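Local coordinates for protein hydrolase, isochorismatase family (Pseudomonas putida KT2440, PDB 4H17) that is a hydrolase of the isochorismatase family and probably cleaves a small substrate in a pocket at the C-terminal edge of its parallel, Rossmann-like sheet, at residues C129-H134 with A157-D162. Residues are numbered along the deposited sequence; the frame is centred on the assembly and turned at random. Where two conformers were deposited one is given.
Sequences CGFMSH and ASATRD. With SO4 (sulfate ion), chain C; EDO (1,2-ethanediol), chain H.
Ala159 O takes Ser133 N at 2.9 Å, the donor lying well above the carbonyl plane, and Met132 CA adds a CA-H...O contact at 3.4 Å. In one of two conformers of Ser158, the hydroxyl OG stands anti to its backbone N (chi1 177°) and donates to Gly130 O at 2.7 Å, nearly along the C=O axis. Gly130 N in turn bonds Ala157 O, one residue before Ser158, at 3.0 Å. The contact lies at the strand-to-helix passage of a beta-alpha-beta unit, whose strands 125-131 and 150-159 run parallel as neighbours. Here a cis peptide precedes Met132, a selenomethionine at the N-cap of helix 133-146, and its N donates to a sulfate, probably from the crystallisation liquor, which may mark the active-site pocket. Farther on, His134 ND1 makes a weak, bent bond (119°) to Thr160 OG1, while NE2 reaches Asp185 of the second subunit. A leucine here would probably cost Thr160 OG1 its weak bond and leave that aspartate to Arg161. Arg161 NH2 forms a salt bridge with Asp185 of the second subunit, while NH1 lies 3.4 Å from Met132 SE, which meets the guanidinium at its edge.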
loop_
_atom_site.group_PDB
_atom_site.type_symbol
_atom_site.label_atom_id
_atom_site.label_comp_id
_atom_site.label_asym_id
_atom_site.label_seq_id
_atom_site.Cartn_x
_atom_site.Cartn_y
_atom_site.Cartn_z
ATOM N N CYS A 129 5.081 -7.205 -12.055
ATOM C CA CYS A 129 5.600 -8.311 -11.295
ATOM C C CYS A 129 6.824 -7.814 -10.522
ATOM O O CYS A 129 7.252 -6.680 -10.741
ATOM C CB CYS A 129 5.947 -9.472 -12.229
ATOM S SG CYS A 129 7.225 -9.099 -13.452
ATOM N N GLY A 130 7.347 -8.678 -9.663
ATOM C CA GLY A 130 8.592 -8.418 -8.922
ATOM C C GLY A 130 8.438 -8.358 -7.418
ATOM O O GLY A 130 7.554 -9.000 -6.829
ATOM N N PHE A 131 9.292 -7.570 -6.787
ATOM C CA PHE A 131 9.664 -7.720 -5.411
ATOM C C PHE A 131 9.861 -6.404 -4.711
ATOM O O PHE A 131 10.305 -5.419 -5.343
ATOM C CB PHE A 131 10.997 -8.505 -5.325
ATOM C CG PHE A 131 11.002 -9.683 -6.224
ATOM C CD1 PHE A 131 10.245 -10.807 -5.913
ATOM C CD2 PHE A 131 11.769 -9.685 -7.348
ATOM C CE1 PHE A 131 10.169 -11.864 -6.797
ATOM C CE2 PHE A 131 11.750 -10.770 -8.233
ATOM C CZ PHE A 131 10.963 -11.886 -7.938
HETATM N N MSE A 132 9.577 -6.327 -3.390
HETATM C CA MSE A 132 8.761 -7.308 -2.597
HETATM C C MSE A 132 7.301 -6.971 -2.763
HETATM O O MSE A 132 6.935 -5.800 -2.971
HETATM C CB MSE A 132 9.128 -7.194 -1.116
HETATM C CG MSE A 132 10.592 -7.503 -0.879
HETATM SE SE MSE A 132 11.140 -7.530 0.992
HETATM C CE MSE A 132 10.646 -5.681 1.501
ATOM N N SER A 133 6.453 -7.977 -2.704
ATOM C CA SER A 133 5.045 -7.781 -3.023
ATOM C C SER A 133 4.420 -6.719 -2.124
ATOM O O SER A 133 3.608 -5.922 -2.607
ATOM C CB SER A 133 4.254 -9.093 -2.946
ATOM O OG SER A 133 4.355 -9.702 -1.712
ATOM N N HIS A 134 4.755 -6.706 -0.838
ATOM C CA HIS A 134 4.075 -5.829 0.148
ATOM C C HIS A 134 4.628 -4.398 0.164
ATOM O O HIS A 134 4.054 -3.517 0.797
ATOM C CB HIS A 134 4.118 -6.401 1.565
ATOM C CG HIS A 134 5.486 -6.447 2.140
ATOM N ND1 HIS A 134 6.424 -7.367 1.739
ATOM C CD2 HIS A 134 6.109 -5.645 3.033
ATOM C CE1 HIS A 134 7.565 -7.135 2.354
ATOM N NE2 HIS A 134 7.389 -6.124 3.178
ATOM N N ALA A 157 4.479 -14.341 -9.967
ATOM C CA ALA A 157 5.712 -13.728 -10.487
ATOM C C ALA A 157 6.141 -12.605 -9.534
ATOM O O ALA A 157 6.779 -11.613 -9.938
ATOM C CB ALA A 157 5.494 -13.196 -11.868
ATOM N N SER A 158 5.770 -12.766 -8.280
ATOM C CA SER A 158 6.062 -11.786 -7.224
ATOM C C SER A 158 6.261 -12.579 -5.942
ATOM O O SER A 158 5.781 -13.730 -5.812
ATOM C CB SER A 158 4.934 -10.760 -7.142
ATOM O OG SER A 158 5.137 -9.814 -6.061
ATOM N N ALA A 159 6.966 -12.003 -4.976
ATOM C CA ALA A 159 7.249 -12.677 -3.747
ATOM C C ALA A 159 7.537 -11.724 -2.636
ATOM O O ALA A 159 7.805 -10.534 -2.852
ATOM C CB ALA A 159 8.425 -13.638 -3.918
ATOM N N THR A 160 7.544 -12.269 -1.442
ATOM C CA THR A 160 7.921 -11.539 -0.262
ATOM C C THR A 160 8.659 -12.468 0.724
ATOM O O THR A 160 9.169 -13.556 0.343
ATOM C CB THR A 160 6.698 -10.832 0.331
ATOM O OG1 THR A 160 7.105 -10.003 1.428
ATOM C CG2 THR A 160 5.676 -11.815 0.786
ATOM N N ARG A 161 8.824 -11.972 1.941
ATOM C CA ARG A 161 9.494 -12.740 2.999
ATOM C C ARG A 161 8.656 -12.808 4.288
ATOM O O ARG A 161 7.633 -12.126 4.436
ATOM C CB ARG A 161 10.862 -12.161 3.245
ATOM C CG ARG A 161 10.856 -10.828 4.011
ATOM C CD ARG A 161 12.240 -10.189 4.108
ATOM N NE ARG A 161 12.374 -9.286 5.269
ATOM C CZ ARG A 161 11.819 -8.079 5.380
ATOM N NH1 ARG A 161 11.089 -7.558 4.391
ATOM N NH2 ARG A 161 12.015 -7.401 6.503
ATOM N N ASP A 162 9.066 -13.694 5.202
ATOM C CA ASP A 162 8.502 -13.730 6.528
ATOM C C ASP A 162 8.635 -12.370 7.176
ATOM O O ASP A 162 9.728 -11.783 7.182
ATOM C CB ASP A 162 9.221 -14.742 7.432
ATOM C CG ASP A 162 9.006 -16.208 7.049
ATOM O OD1 ASP A 162 8.289 -16.532 6.114
ATOM O OD2 ASP A 162 9.593 -17.058 7.749
HETATM S S SO4 C . 11.300 -3.474 -1.538
HETATM O O1 SO4 C . 11.793 -2.587 -2.612
HETATM O O2 SO4 C . 9.992 -3.993 -1.849
HETATM O O3 SO4 C . 11.172 -2.649 -0.313
HETATM O O4 SO4 C . 12.264 -4.535 -1.194
HETATM C C1 EDO H . 5.157 -16.806 -1.100
HETATM O O1 EDO H . 6.215 -17.771 -0.955
HETATM C C2 EDO H . 5.710 -15.656 -1.937
HETATM O O2 EDO H . 6.800 -14.988 -1.297
#